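Local structure of enoyl-CoA hydratase (Mycobacterium avium, 3OC7) at residues Met5-Tyr11 with Arg23-Ser28; Leu43-Leu47 with Ala99-Ile104; Ala55-Val59 with Val207-Pro212; Ser156-Pro161 with Val226-Phe230. The protein probably catalyses the reversible addition of water to the double bond of 2-enoyl-CoA thioesters in fatty acid metabolism, as a crotonase-family hydratase. All coordinates share one frame; numbering follows the deposited sequence. Where two conformers were deposited one is given.

Interaction 1: Met5-Tyr11 with Arg23-Ser28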
loop_
_atom_site.group_PDB
_atom_site.type_symbol
_atom_site.label_atom_id
_atom_site.label_comp_id
_atom_site.label_asym_id
_atom_site.label_seq_id
_atom_site.Cartn_x
_atom_site.Cartn_y
_atom_site.Cartn_z
ATOM N N MET A 5 4.897 -37.681 -16.640
ATOM C CA MET A 5 4.793 -36.189 -16.763
ATOM C C MET A 5 5.175 -35.711 -18.169
ATOM O O MET A 5 6.171 -36.158 -18.729
ATOM C CB MET A 5 5.663 -35.506 -15.693
ATOM C CG MET A 5 5.628 -33.977 -15.697
ATOM S SD MET A 5 6.096 -33.217 -14.125
ATOM C CE MET A 5 4.628 -33.508 -13.142
ATOM N N ASP A 6 4.376 -34.799 -18.725
ATOM C CA ASP A 6 4.649 -34.191 -20.037
ATOM C C ASP A 6 5.640 -33.016 -19.970
ATOM O O ASP A 6 5.831 -32.412 -18.908
ATOM C CB ASP A 6 3.336 -33.704 -20.673
ATOM C CG ASP A 6 2.417 -34.845 -21.082
ATOM O OD1 ASP A 6 2.914 -35.914 -21.509
ATOM O OD2 ASP A 6 1.184 -34.668 -20.982
ATOM N N ALA A 7 6.252 -32.699 -21.114
ATOM C CA ALA A 7 7.063 -31.477 -21.286
ATOM C C ALA A 7 6.449 -30.661 -22.433
ATOM O O ALA A 7 5.921 -31.266 -23.380
ATOM C CB ALA A 7 8.503 -31.849 -21.594
ATOM N N LEU A 8 6.504 -29.320 -22.410
ATOM C CA LEU A 8 7.234 -28.468 -21.444
ATOM C C LEU A 8 6.371 -27.983 -20.258
ATOM O O LEU A 8 6.901 -27.397 -19.305
ATOM C CB LEU A 8 7.852 -27.260 -22.181
ATOM C CG LEU A 8 8.799 -27.493 -23.370
ATOM C CD1 LEU A 8 9.136 -26.180 -24.042
ATOM C CD2 LEU A 8 10.091 -28.188 -22.925
ATOM N N VAL A 9 5.060 -28.219 -20.343
ATOM C CA VAL A 9 4.088 -27.986 -19.258
ATOM C C VAL A 9 3.252 -29.265 -19.083
ATOM O O VAL A 9 2.692 -29.792 -20.073
ATOM C CB VAL A 9 3.126 -26.777 -19.565
ATOM C CG1 VAL A 9 2.154 -26.527 -18.407
ATOM C CG2 VAL A 9 3.908 -25.504 -19.887
ATOM N N ASP A 10 3.175 -29.778 -17.851
ATOM C CA ASP A 10 2.302 -30.941 -17.547
ATOM C C ASP A 10 0.949 -30.511 -16.959
ATOM O O ASP A 10 0.897 -29.585 -16.150
ATOM C CB ASP A 10 2.994 -31.938 -16.597
ATOM C CG ASP A 10 2.100 -33.140 -16.245
ATOM O OD1 ASP A 10 1.964 -34.067 -17.080
ATOM O OD2 ASP A 10 1.518 -33.160 -15.142
ATOM N N TYR A 11 -0.134 -31.179 -17.370
ATOM C CA TYR A 11 -1.502 -30.926 -16.873
ATOM C C TYR A 11 -2.013 -32.129 -16.086
ATOM O O TYR A 11 -1.988 -33.258 -16.598
ATOM C CB TYR A 11 -2.460 -30.653 -18.048
ATOM C CG TYR A 11 -3.891 -30.290 -17.628
ATOM C CD1 TYR A 11 -4.828 -31.284 -17.284
ATOM C CD2 TYR A 11 -4.311 -28.962 -17.579
ATOM C CE1 TYR A 11 -6.138 -30.945 -16.900
ATOM C CE2 TYR A 11 -5.613 -28.615 -17.190
ATOM C CZ TYR A 11 -6.520 -29.614 -16.852
ATOM O OH TYR A 11 -7.798 -29.267 -16.461
ATOM N N ARG A 23 -3.501 -28.899 -11.616
ATOM C CA ARG A 23 -2.080 -28.543 -11.409
ATOM C C ARG A 23 -1.362 -28.389 -12.753
ATOM O O ARG A 23 -1.360 -29.337 -13.561
ATOM C CB ARG A 23 -1.383 -29.595 -10.531
ATOM C CG ARG A 23 0.077 -29.304 -10.141
ATOM C CD ARG A 23 0.629 -30.365 -9.181
ATOM N NE ARG A 23 0.230 -30.097 -7.799
ATOM C CZ ARG A 23 1.054 -29.685 -6.833
ATOM N NH1 ARG A 23 2.348 -29.517 -7.076
ATOM N NH2 ARG A 23 0.582 -29.448 -5.616
ATOM N N LEU A 24 -0.791 -27.202 -13.000
ATOM C CA LEU A 24 0.047 -26.921 -14.178
ATOM C C LEU A 24 1.511 -26.849 -13.746
ATOM O O LEU A 24 1.887 -25.938 -12.980
ATOM C CB LEU A 24 -0.372 -25.592 -14.852
ATOM C CG LEU A 24 -1.832 -25.402 -15.290
ATOM C CD1 LEU A 24 -2.102 -24.023 -15.875
ATOM C CD2 LEU A 24 -2.301 -26.483 -16.281
ATOM N N THR A 25 2.341 -27.794 -14.200
ATOM C CA THR A 25 3.748 -27.857 -13.756
ATOM C C THR A 25 4.724 -27.446 -14.862
ATOM O O THR A 25 4.797 -28.099 -15.919
ATOM C CB THR A 25 4.152 -29.296 -13.243
ATOM O OG1 THR A 25 3.190 -29.757 -12.276
ATOM C CG2 THR A 25 5.594 -29.339 -12.637
ATOM N N LEU A 26 5.497 -26.387 -14.610
ATOM C CA LEU A 26 6.610 -25.996 -15.508
ATOM C C LEU A 26 7.700 -27.091 -15.479
ATOM O O LEU A 26 8.221 -27.412 -14.407
ATOM C CB LEU A 26 7.200 -24.623 -15.120
ATOM C CG LEU A 26 6.266 -23.413 -14.966
ATOM C CD1 LEU A 26 6.995 -22.212 -14.379
ATOM C CD2 LEU A 26 5.627 -23.042 -16.289
ATOM N N ASN A 27 8.027 -27.659 -16.646
ATOM C CA ASN A 27 8.924 -28.850 -16.751
ATOM C C ASN A 27 9.859 -28.782 -17.980
ATOM O O ASN A 27 9.760 -29.603 -18.920
ATOM C CB ASN A 27 8.081 -30.145 -16.746
ATOM C CG ASN A 27 8.924 -31.421 -16.605
ATOM O OD1 ASN A 27 9.975 -31.452 -15.941
ATOM N ND2 ASN A 27 8.434 -32.502 -17.211
ATOM N N SER A 28 10.736 -27.779 -17.966
ATOM C CA SER A 28 11.679 -27.492 -19.056
ATOM C C SER A 28 13.112 -27.431 -18.457
ATOM O O SER A 28 13.732 -26.372 -18.437
ATOM C CB SER A 28 11.266 -26.170 -19.771
ATOM O OG SER A 28 12.108 -25.830 -20.867
HETATM O O HOH W 1 0.995 -31.127 -13.161
#

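Interaction 2: Leu43-Leu47 with Ala99-Ile104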
loop_
_atom_site.group_PDB
_atom_site.type_symbol
_atom_site.label_atom_id
_atom_site.label_comp_id
_atom_site.label_asym_id
_atom_site.label_seq_id
_atom_site.Cartn_x
_atom_site.Cartn_y
_atom_site.Cartn_z
ATOM N N LEU A 43 1.260 -22.998 -21.669
ATOM C CA LEU A 43 0.586 -22.403 -20.494
ATOM C C LEU A 43 -0.791 -21.785 -20.816
ATOM O O LEU A 43 -1.763 -21.974 -20.052
ATOM C CB LEU A 43 1.461 -21.348 -19.803
ATOM C CG LEU A 43 2.399 -21.670 -18.645
ATOM C CD1 LEU A 43 2.678 -20.378 -17.851
ATOM C CD2 LEU A 43 1.819 -22.709 -17.697
ATOM N N HIS A 44 -0.891 -21.029 -21.923
ATOM C CA HIS A 44 -2.200 -20.533 -22.397
ATOM C C HIS A 44 -3.219 -21.700 -22.568
ATOM O O HIS A 44 -4.363 -21.626 -22.077
ATOM C CB HIS A 44 -2.076 -19.722 -23.716
ATOM C CG HIS A 44 -1.563 -18.306 -23.556
ATOM N ND1 HIS A 44 -2.382 -17.248 -23.202
ATOM C CD2 HIS A 44 -0.339 -17.763 -23.797
ATOM C CE1 HIS A 44 -1.671 -16.130 -23.179
ATOM N NE2 HIS A 44 -0.428 -16.415 -23.526
ATOM N N GLN A 45 -2.801 -22.792 -23.229
ATOM C CA GLN A 45 -3.715 -23.919 -23.472
ATOM C C GLN A 45 -4.105 -24.622 -22.158
ATOM O O GLN A 45 -5.273 -24.997 -21.965
ATOM C CB GLN A 45 -3.121 -24.920 -24.484
ATOM C CG GLN A 45 -4.105 -26.014 -24.964
ATOM C CD GLN A 45 -5.382 -25.442 -25.607
ATOM O OE1 GLN A 45 -5.315 -24.650 -26.552
ATOM N NE2 GLN A 45 -6.541 -25.832 -25.089
ATOM N N GLY A 46 -3.142 -24.750 -21.234
ATOM C CA GLY A 46 -3.437 -25.339 -19.912
ATOM C C GLY A 46 -4.452 -24.559 -19.081
ATOM O O GLY A 46 -5.336 -25.144 -18.430
ATOM N N LEU A 47 -4.319 -23.234 -19.070
ATOM C CA LEU A 47 -5.299 -22.362 -18.409
ATOM C C LEU A 47 -6.697 -22.479 -19.033
ATOM O O LEU A 47 -7.705 -22.488 -18.310
ATOM C CB LEU A 47 -4.814 -20.893 -18.397
ATOM C CG LEU A 47 -3.589 -20.537 -17.533
ATOM C CD1 LEU A 47 -2.909 -19.209 -17.970
ATOM C CD2 LEU A 47 -3.955 -20.513 -16.030
ATOM N N ALA A 99 0.775 -10.471 -22.409
ATOM C CA ALA A 99 -0.420 -11.273 -22.712
ATOM C C ALA A 99 -0.586 -12.524 -21.826
ATOM O O ALA A 99 -1.720 -12.898 -21.476
ATOM C CB ALA A 99 -0.443 -11.650 -24.202
ATOM N N LEU A 100 0.536 -13.145 -21.454
ATOM C CA LEU A 100 0.519 -14.281 -20.531
ATOM C C LEU A 100 0.098 -13.859 -19.125
ATOM O O LEU A 100 -0.755 -14.513 -18.508
ATOM C CB LEU A 100 1.864 -15.040 -20.535
ATOM C CG LEU A 100 1.999 -16.214 -19.544
ATOM C CD1 LEU A 100 0.954 -17.314 -19.824
ATOM C CD2 LEU A 100 3.435 -16.756 -19.607
ATOM N N MET A 101 0.698 -12.787 -18.621
ATOM C CA MET A 101 0.273 -12.233 -17.323
ATOM C C MET A 101 -1.210 -11.861 -17.306
ATOM O O MET A 101 -1.942 -12.183 -16.347
ATOM C CB MET A 101 1.142 -11.020 -16.933
ATOM C CG MET A 101 2.643 -11.346 -16.658
ATOM S SD MET A 101 3.551 -9.925 -15.957
ATOM C CE MET A 101 3.286 -8.686 -17.260
ATOM N N ARG A 102 -1.671 -11.215 -18.373
ATOM C CA ARG A 102 -3.080 -10.808 -18.499
ATOM C C ARG A 102 -4.076 -12.005 -18.511
ATOM O O ARG A 102 -5.168 -11.909 -17.923
ATOM C CB ARG A 102 -3.299 -9.871 -19.714
ATOM C CG ARG A 102 -4.674 -9.175 -19.712
ATOM C CD ARG A 102 -4.836 -8.016 -20.720
ATOM N NE ARG A 102 -6.098 -7.304 -20.453
ATOM C CZ ARG A 102 -6.321 -6.010 -20.652
ATOM N NH1 ARG A 102 -5.377 -5.210 -21.157
ATOM N NH2 ARG A 102 -7.521 -5.511 -20.352
ATOM N N ALA A 103 -3.692 -13.121 -19.146
ATOM C CA ALA A 103 -4.512 -14.352 -19.151
ATOM C C ALA A 103 -4.728 -14.902 -17.726
ATOM O O ALA A 103 -5.839 -15.313 -17.361
ATOM C CB ALA A 103 -3.910 -15.437 -20.066
ATOM N N ILE A 104 -3.664 -14.881 -16.909
ATOM C CA ILE A 104 -3.752 -15.322 -15.502
ATOM C C ILE A 104 -4.697 -14.370 -14.723
ATOM O O ILE A 104 -5.614 -14.816 -14.010
ATOM C CB ILE A 104 -2.330 -15.399 -14.826
ATOM C CG1 ILE A 104 -1.466 -16.502 -15.465
ATOM C CG2 ILE A 104 -2.445 -15.595 -13.291
ATOM C CD1 ILE A 104 -0.006 -16.436 -15.076
#

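Interaction 3: Ala55-Val59 with Val207-Pro212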
loop_
_atom_site.group_PDB
_atom_site.type_symbol
_atom_site.label_atom_id
_atom_site.label_comp_id
_atom_site.label_asym_id
_atom_site.label_seq_id
_atom_site.Cartn_x
_atom_site.Cartn_y
_atom_site.Cartn_z
ATOM N N ALA A 55 -15.765 -29.054 -13.029
ATOM C CA ALA A 55 -15.296 -29.619 -11.751
ATOM C C ALA A 55 -14.079 -28.896 -11.109
ATOM O O ALA A 55 -13.748 -29.149 -9.946
ATOM C CB ALA A 55 -15.005 -31.120 -11.907
ATOM N N VAL A 56 -13.409 -28.035 -11.880
ATOM C CA VAL A 56 -12.258 -27.265 -11.385
ATOM C C VAL A 56 -12.699 -25.918 -10.790
ATOM O O VAL A 56 -13.408 -25.135 -11.461
ATOM C CB VAL A 56 -11.195 -27.060 -12.517
ATOM C CG1 VAL A 56 -10.001 -26.207 -12.019
ATOM C CG2 VAL A 56 -10.688 -28.403 -13.051
ATOM N N ARG A 57 -12.289 -25.660 -9.536
ATOM C CA ARG A 57 -12.537 -24.362 -8.858
ATOM C C ARG A 57 -11.266 -23.532 -8.505
ATOM O O ARG A 57 -11.372 -22.358 -8.117
ATOM C CB ARG A 57 -13.496 -24.527 -7.652
ATOM C CG ARG A 57 -14.942 -24.910 -8.075
ATOM C CD ARG A 57 -15.995 -24.820 -6.954
ATOM N NE ARG A 57 -15.724 -25.662 -5.786
ATOM C CZ ARG A 57 -15.930 -26.980 -5.722
ATOM N NH1 ARG A 57 -16.399 -27.646 -6.773
ATOM N NH2 ARG A 57 -15.649 -27.638 -4.605
ATOM N N VAL A 58 -10.077 -24.121 -8.699
ATOM C CA VAL A 58 -8.798 -23.470 -8.400
ATOM C C VAL A 58 -7.661 -24.124 -9.214
ATOM O O VAL A 58 -7.745 -25.340 -9.518
ATOM C CB VAL A 58 -8.508 -23.490 -6.856
ATOM C CG1 VAL A 58 -8.404 -24.919 -6.319
ATOM C CG2 VAL A 58 -7.250 -22.682 -6.482
ATOM N N VAL A 59 -6.637 -23.333 -9.576
ATOM C CA VAL A 59 -5.397 -23.812 -10.239
ATOM C C VAL A 59 -4.140 -23.631 -9.379
ATOM O O VAL A 59 -3.990 -22.576 -8.735
ATOM C CB VAL A 59 -5.157 -23.001 -11.558
ATOM C CG1 VAL A 59 -3.788 -23.323 -12.214
ATOM C CG2 VAL A 59 -6.281 -23.236 -12.553
ATOM N N VAL A 207 -10.121 -22.557 -0.413
ATOM C CA VAL A 207 -10.634 -21.941 -1.653
ATOM C C VAL A 207 -11.748 -22.804 -2.300
ATOM O O VAL A 207 -12.781 -22.286 -2.745
ATOM C CB VAL A 207 -9.480 -21.610 -2.664
ATOM C CG1 VAL A 207 -10.026 -21.079 -3.990
ATOM C CG2 VAL A 207 -8.512 -20.589 -2.065
ATOM N N GLY A 208 -11.556 -24.120 -2.321
ATOM C CA GLY A 208 -12.539 -25.053 -2.900
ATOM C C GLY A 208 -13.920 -25.094 -2.263
ATOM O O GLY A 208 -14.874 -25.590 -2.894
ATOM N N ARG A 209 -14.034 -24.578 -1.037
ATOM C CA ARG A 209 -15.329 -24.397 -0.350
ATOM C C ARG A 209 -16.228 -23.325 -1.018
ATOM O O ARG A 209 -17.448 -23.323 -0.814
ATOM C CB ARG A 209 -15.131 -24.039 1.128
ATOM C CG ARG A 209 -14.439 -25.099 1.980
ATOM C CD ARG A 209 -14.340 -24.652 3.430
ATOM N NE ARG A 209 -13.449 -25.526 4.189
ATOM C CZ ARG A 209 -13.826 -26.621 4.847
ATOM N NH1 ARG A 209 -15.099 -27.002 4.860
ATOM N NH2 ARG A 209 -12.921 -27.341 5.495
ATOM N N GLY A 210 -15.629 -22.393 -1.771
ATOM C CA GLY A 210 -16.376 -21.330 -2.475
ATOM C C GLY A 210 -17.094 -21.821 -3.730
ATOM O O GLY A 210 -16.662 -22.791 -4.373
ATOM N N SER A 211 -18.194 -21.153 -4.075
ATOM C CA SER A 211 -18.949 -21.499 -5.295
ATOM C C SER A 211 -18.261 -20.953 -6.562
ATOM O O SER A 211 -17.502 -19.980 -6.472
ATOM C CB SER A 211 -20.393 -20.969 -5.195
ATOM O OG SER A 211 -20.564 -19.744 -5.899
ATOM N N PRO A 212 -18.514 -21.561 -7.750
ATOM C CA PRO A 212 -17.859 -21.001 -8.951
ATOM C C PRO A 212 -18.165 -19.510 -9.211
ATOM O O PRO A 212 -17.244 -18.743 -9.544
ATOM C CB PRO A 212 -18.353 -21.901 -10.094
ATOM C CG PRO A 212 -18.714 -23.201 -9.414
ATOM C CD PRO A 212 -19.234 -22.823 -8.048
#

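Interaction 4: Ser156-Pro161 with Val226-Phe230. With EDO (1,2-ethanediol), chain B.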
loop_
_atom_site.group_PDB
_atom_site.type_symbol
_atom_site.label_atom_id
_atom_site.label_comp_id
_atom_site.label_asym_id
_atom_site.label_seq_id
_atom_site.Cartn_x
_atom_site.Cartn_y
_atom_site.Cartn_z
ATOM N N SER A 156 6.719 -4.658 -14.147
ATOM C CA SER A 156 6.106 -3.580 -13.335
ATOM C C SER A 156 4.561 -3.600 -13.347
ATOM O O SER A 156 3.918 -3.147 -12.383
ATOM C CB SER A 156 6.638 -2.183 -13.737
ATOM O OG SER A 156 8.014 -1.992 -13.386
ATOM N N LEU A 157 3.974 -4.138 -14.424
ATOM C CA LEU A 157 2.508 -4.266 -14.563
ATOM C C LEU A 157 1.824 -5.038 -13.399
ATOM O O LEU A 157 0.703 -4.696 -13.001
ATOM C CB LEU A 157 2.132 -4.912 -15.916
ATOM C CG LEU A 157 2.386 -4.091 -17.185
ATOM C CD1 LEU A 157 2.250 -4.975 -18.437
ATOM C CD2 LEU A 157 1.474 -2.860 -17.243
ATOM N N THR A 158 2.517 -6.067 -12.883
ATOM C CA THR A 158 2.032 -6.837 -11.706
ATOM C C THR A 158 2.817 -6.602 -10.394
ATOM O O THR A 158 2.249 -6.833 -9.313
ATOM C CB THR A 158 1.913 -8.377 -11.995
ATOM O OG1 THR A 158 3.204 -8.935 -12.308
ATOM C CG2 THR A 158 0.874 -8.673 -13.113
ATOM N N LEU A 159 4.080 -6.149 -10.465
ATOM C CA LEU A 159 4.855 -5.827 -9.241
ATOM C C LEU A 159 4.451 -4.518 -8.549
ATOM O O LEU A 159 4.320 -4.472 -7.303
ATOM C CB LEU A 159 6.376 -5.810 -9.515
ATOM C CG LEU A 159 7.054 -7.125 -9.919
ATOM C CD1 LEU A 159 8.562 -6.908 -9.958
ATOM C CD2 LEU A 159 6.682 -8.277 -8.989
ATOM N N LEU A 160 4.255 -3.447 -9.318
ATOM C CA LEU A 160 3.970 -2.141 -8.681
ATOM C C LEU A 160 2.613 -2.039 -7.934
ATOM O O LEU A 160 2.550 -1.335 -6.912
ATOM C CB LEU A 160 4.228 -0.951 -9.628
ATOM C CG LEU A 160 5.676 -0.793 -10.136
ATOM C CD1 LEU A 160 5.772 0.444 -11.037
ATOM C CD2 LEU A 160 6.729 -0.739 -9.005
ATOM N N PRO A 161 1.555 -2.743 -8.395
ATOM C CA PRO A 161 0.304 -2.775 -7.582
ATOM C C PRO A 161 0.402 -3.575 -6.258
ATOM O O PRO A 161 -0.444 -3.382 -5.385
ATOM C CB PRO A 161 -0.740 -3.416 -8.527
ATOM C CG PRO A 161 -0.126 -3.343 -9.882
ATOM C CD PRO A 161 1.362 -3.332 -9.736
ATOM N N VAL A 226 -5.660 -3.521 -11.489
ATOM C CA VAL A 226 -4.550 -4.127 -12.246
ATOM C C VAL A 226 -4.818 -4.114 -13.768
ATOM O O VAL A 226 -3.947 -3.694 -14.554
ATOM C CB VAL A 226 -4.214 -5.574 -11.740
ATOM C CG1 VAL A 226 -3.093 -6.221 -12.566
ATOM C CG2 VAL A 226 -3.806 -5.543 -10.251
ATOM N N LEU A 227 -6.021 -4.512 -14.187
ATOM C CA LEU A 227 -6.355 -4.522 -15.616
ATOM C C LEU A 227 -6.372 -3.100 -16.245
ATOM O O LEU A 227 -5.996 -2.927 -17.427
ATOM C CB LEU A 227 -7.660 -5.295 -15.852
ATOM C CG LEU A 227 -7.564 -6.802 -15.534
ATOM C CD1 LEU A 227 -8.945 -7.469 -15.467
ATOM C CD2 LEU A 227 -6.652 -7.500 -16.540
ATOM N N GLU A 228 -6.757 -2.096 -15.446
ATOM C CA GLU A 228 -6.717 -0.690 -15.883
ATOM C C GLU A 228 -5.293 -0.231 -16.188
ATOM O O GLU A 228 -5.074 0.534 -17.158
ATOM C CB GLU A 228 -7.329 0.245 -14.833
ATOM C CG GLU A 228 -8.828 0.128 -14.656
ATOM C CD GLU A 228 -9.336 0.952 -13.477
ATOM O OE1 GLU A 228 -8.995 2.156 -13.387
ATOM O OE2 GLU A 228 -10.075 0.399 -12.635
ATOM N N ARG A 229 -4.329 -0.695 -15.383
ATOM C CA ARG A 229 -2.896 -0.382 -15.577
ATOM C C ARG A 229 -2.351 -1.001 -16.882
ATOM O O ARG A 229 -1.617 -0.330 -17.632
ATOM C CB ARG A 229 -2.068 -0.804 -14.336
ATOM C CG ARG A 229 -0.576 -0.448 -14.390
ATOM C CD ARG A 229 0.232 -1.021 -13.217
ATOM N NE ARG A 229 -0.113 -0.402 -11.930
ATOM C CZ ARG A 229 0.582 0.564 -11.334
ATOM N NH1 ARG A 229 1.683 1.053 -11.891
ATOM N NH2 ARG A 229 0.169 1.034 -10.161
ATOM N N PHE A 230 -2.723 -2.258 -17.164
ATOM C CA PHE A 230 -2.412 -2.906 -18.455
ATOM C C PHE A 230 -2.959 -2.067 -19.635
ATOM O O PHE A 230 -2.233 -1.803 -20.607
ATOM C CB PHE A 230 -3.000 -4.338 -18.537
ATOM C CG PHE A 230 -2.152 -5.444 -17.889
ATOM C CD1 PHE A 230 -2.074 -5.583 -16.507
ATOM C CD2 PHE A 230 -1.499 -6.404 -18.699
ATOM C CE1 PHE A 230 -1.331 -6.641 -15.923
ATOM C CE2 PHE A 230 -0.753 -7.472 -18.138
ATOM C CZ PHE A 230 -0.672 -7.595 -16.740
HETATM C C1 EDO B . 4.052 1.414 -14.980
HETATM O O1 EDO B . 2.758 0.855 -14.724
HETATM C C2 EDO B . 4.310 2.599 -14.059
HETATM O O2 EDO B . 5.613 3.114 -14.370
#

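Interaction 1: Met5-Tyr11 with Arg23-Ser28
Leu8 O accepts a hydrogen bond from Asn27 N at 2.9 Å. The same asparagine holds Met5-Tyr11 a second time, through its side chain. Asn27 ND2 donates to Asp6 O at 3.1 Å, and the N-H points almost straight at the oxygen (177°). The oxygen lies in the amide plane of Asn27, but the donor stands well above the carbonyl plane of Asp6. With CG anti to the backbone N (chi1 -170°), the amide swings toward Met5-Tyr11. Its other end, OD1, is bonded to Thr64 OG1, so both ends of the amide are held. Met5 CG packs against Asn27 ND2 at 3.5 Å, and its thioether bends on toward Thr25.

Beyond a cis peptide bond before Leu8, the segments run as antiparallel strands. Asp10 and Thr25 form a hydrogen-bonded pair: Asp10 N to Thr25 O and Thr25 N to Asp10 O, each 3.0 Å. Val9 with Leu26 and Tyr11 with Leu24 are non-hydrogen-bonded pairs. The side chains of these four residues lie on one face of the sheet, toward helix 37-52. There Leu24 CD2 meets Tyr11 CD2 obliquely at 3.4 Å.

Asp10 and Thr25 lie on the other face. A water bridges them, 2.9 Å from Asp10 OD2 and 2.7 Å from Thr25 OG1, and it also lies within bonding distance of Arg23 O. Asp10 OD1 accepts from Asp6 N and so probably helps to hold the loop before the strand. Backbone bonds thus fasten strand 9-12, outermost in this chain's sheet, to strand 21-26. The water bridge adds to this on one face, and apolar packing meets helix 37-52 on the other.

Interaction 2: Leu43-Leu47 with Ala99-Ile104
The imidazole of His44 lies against helix 86-106, and Leu100 CD1 sits over one of its faces. This is a CH-pi contact, with Leu100 CD1 4.3 Å from the centroid of the His44 ring and 19° off the ring normal. The methyl is displaced toward the rim of the ring. Ala99 O approaches the edge of the ring near its plane, 3.7 Å from His44 CE1. That carbonyl also accepts the helical bond from Ala103 N. Ala103 CB meets the ring obliquely, 3.9 Å from His44 CE1. His44 CG is anti to its own carbonyl carbon (chi1 -78°), and this carries the ring across to the neighbouring helix.

Two leucines of helix 37-52 complete the contact. Leu43 CD1 touches Leu100 CD1 at 4.0 Å, the two side chains crossing at about a right angle. One turn further on, Leu47 CD1 reaches Ile104 CG1, also at 4.0 Å, and lies more loosely beside Ala103 CB.

This is side-by-side packing of two nearly parallel helices, one of them laid on the sheet. The segments run 12° apart, with axes 10.6 Å from each other. Leu43 and Leu47 rest on Leu26 and Leu24 of strand 21-26. On the other helix, Leu100 packs on Leu126 and Ile104 on Ala129, both of helix 123-129. Arg102 leads away from this contact and forms salt bridges with Glu106 and Asp231.

No hydrogen bond joins the two segments. Apart from Ala99 O at the ring edge, they meet mainly through methyl, methylene and ring surfaces. Shape fit, more than polar direction, probably governs this contact.

Interaction 3: Ala55-Val59 with Val207-Pro212
Arg57 reaches Gly208 by a chain that first extends and then turns. Its CG is anti to the carbonyl carbon (chi1 -68°), and the chain bends at chi3 (-59°), which lays the guanidinium edge against the carbonyl of Gly208. Two nitrogens grip this one oxygen side-on. Arg57 NH2 donates to Gly208 O at 2.8 Å and Arg57 NE at 3.0 Å. The oxygen lies almost in the guanidinium plane. The two donors approach it from opposite faces of the carbonyl plane, each moderately tilted from it. This forked grip fixes the rotation of the guanidinium. The carbonyl belongs to the last turn of helix 196-208, so the positive charge would probably be favoured by that helix end.

The aliphatic part of the arginine is packed too. Arg57 CD lies 4.0 Å from Pro212 CD and 3.4 Å from Gly210 O. Next to it, Val58 CB meets Val207 CG1 at 4.0 Å, an apolar pair between two valines. The chain turns after the helix, with Gly210 N bonded to Val207 O. This brings Ser211 to the N-cap of the next helix, where its OG accepts from Gly214 N and is also hydrogen-bonded to Glu249 of the second subunit.

The contact therefore ties the chain leading into strand 58-63 to the link between helices 196-208 and 212-245. On the sheet side, Arg57 and Val58 make backbone bonds to Pro20 and Ala22, while Val207 leans on Pro110. From the second subunit, Thr174 packs on Val207, Trp265 on Ser211 and Glu249 on Pro212.

Interaction 4: Ser156-Pro161 with Val226-Phe230
Arg229, Leu157 and Phe230 carry most of this contact between the short helix 156-159 and the long helix 212-245. Arg229 stretches across the 156-161 segment. Its CG is anti to the backbone N (chi1 -176°), and a bend at chi3 turns the guanidinium over Pro161. Pro161 CG lies 3.6 Å from Arg229 NE. Pro161 CD and Leu160 CB lie over one face of the guanidinium, so this flat group rests on hydrocarbon. At its edge, Arg229 NH1 donates to O1 of a 1,2-ethanediol at 3.0 Å. That molecule probably came from the crystallisation liquor, and it also bonds to Asp233 and to Leu221 O of the third subunit.

Leu157 touches both the arginine chain and the phenyl ring. Its CD1 sits over one face of the Phe230 ring, 4.1 Å from the centroid and 20° off the normal, as a CH-pi contact. Its CB packs against Phe230 CE1 at 3.9 Å. Thr158 CG2 meets the same ring at its edge, 4.1 Å from Phe230 CZ. Leu157 O is buried with no polar partner in the model, and Arg229 CD lies 3.7 Å from it. Pro161 CB and Val226 CG2 add an apolar pair at 4.1 Å.

No hydrogen bond runs directly between the two segments. Met101 of helix 86-106 packs on both Thr158 and Phe230. Leu160 rests on Ala168 and Tyr172 of helix 165-174, and Ser156 and Leu160 meet Leu221 of the third subunit, which places the contact beside a subunit interface.

In the fold
From the N terminus, interaction 1 closes a short loop of 11 residues and pairs the first two strands of the six-stranded sheet. Interaction 2 opens on the next helix, 37-52, and closes at helix 86-106. Interaction 3 opens inside that loop, at strand 58-63, and closes at the end of helix 196-208, so the two cross. Interaction 4 opens at 156-161 and closes beyond 212, crossing interaction 3 in turn. None is nested in another. Leu24 of interaction 1 touches both interactions 2 and 3, and Val9 and Tyr11 also touch interaction 2. Interactions 2 and 4 share packing around Met101 and Phe230. Together they link the sheet edge, through two helices, to the long helix 212-245.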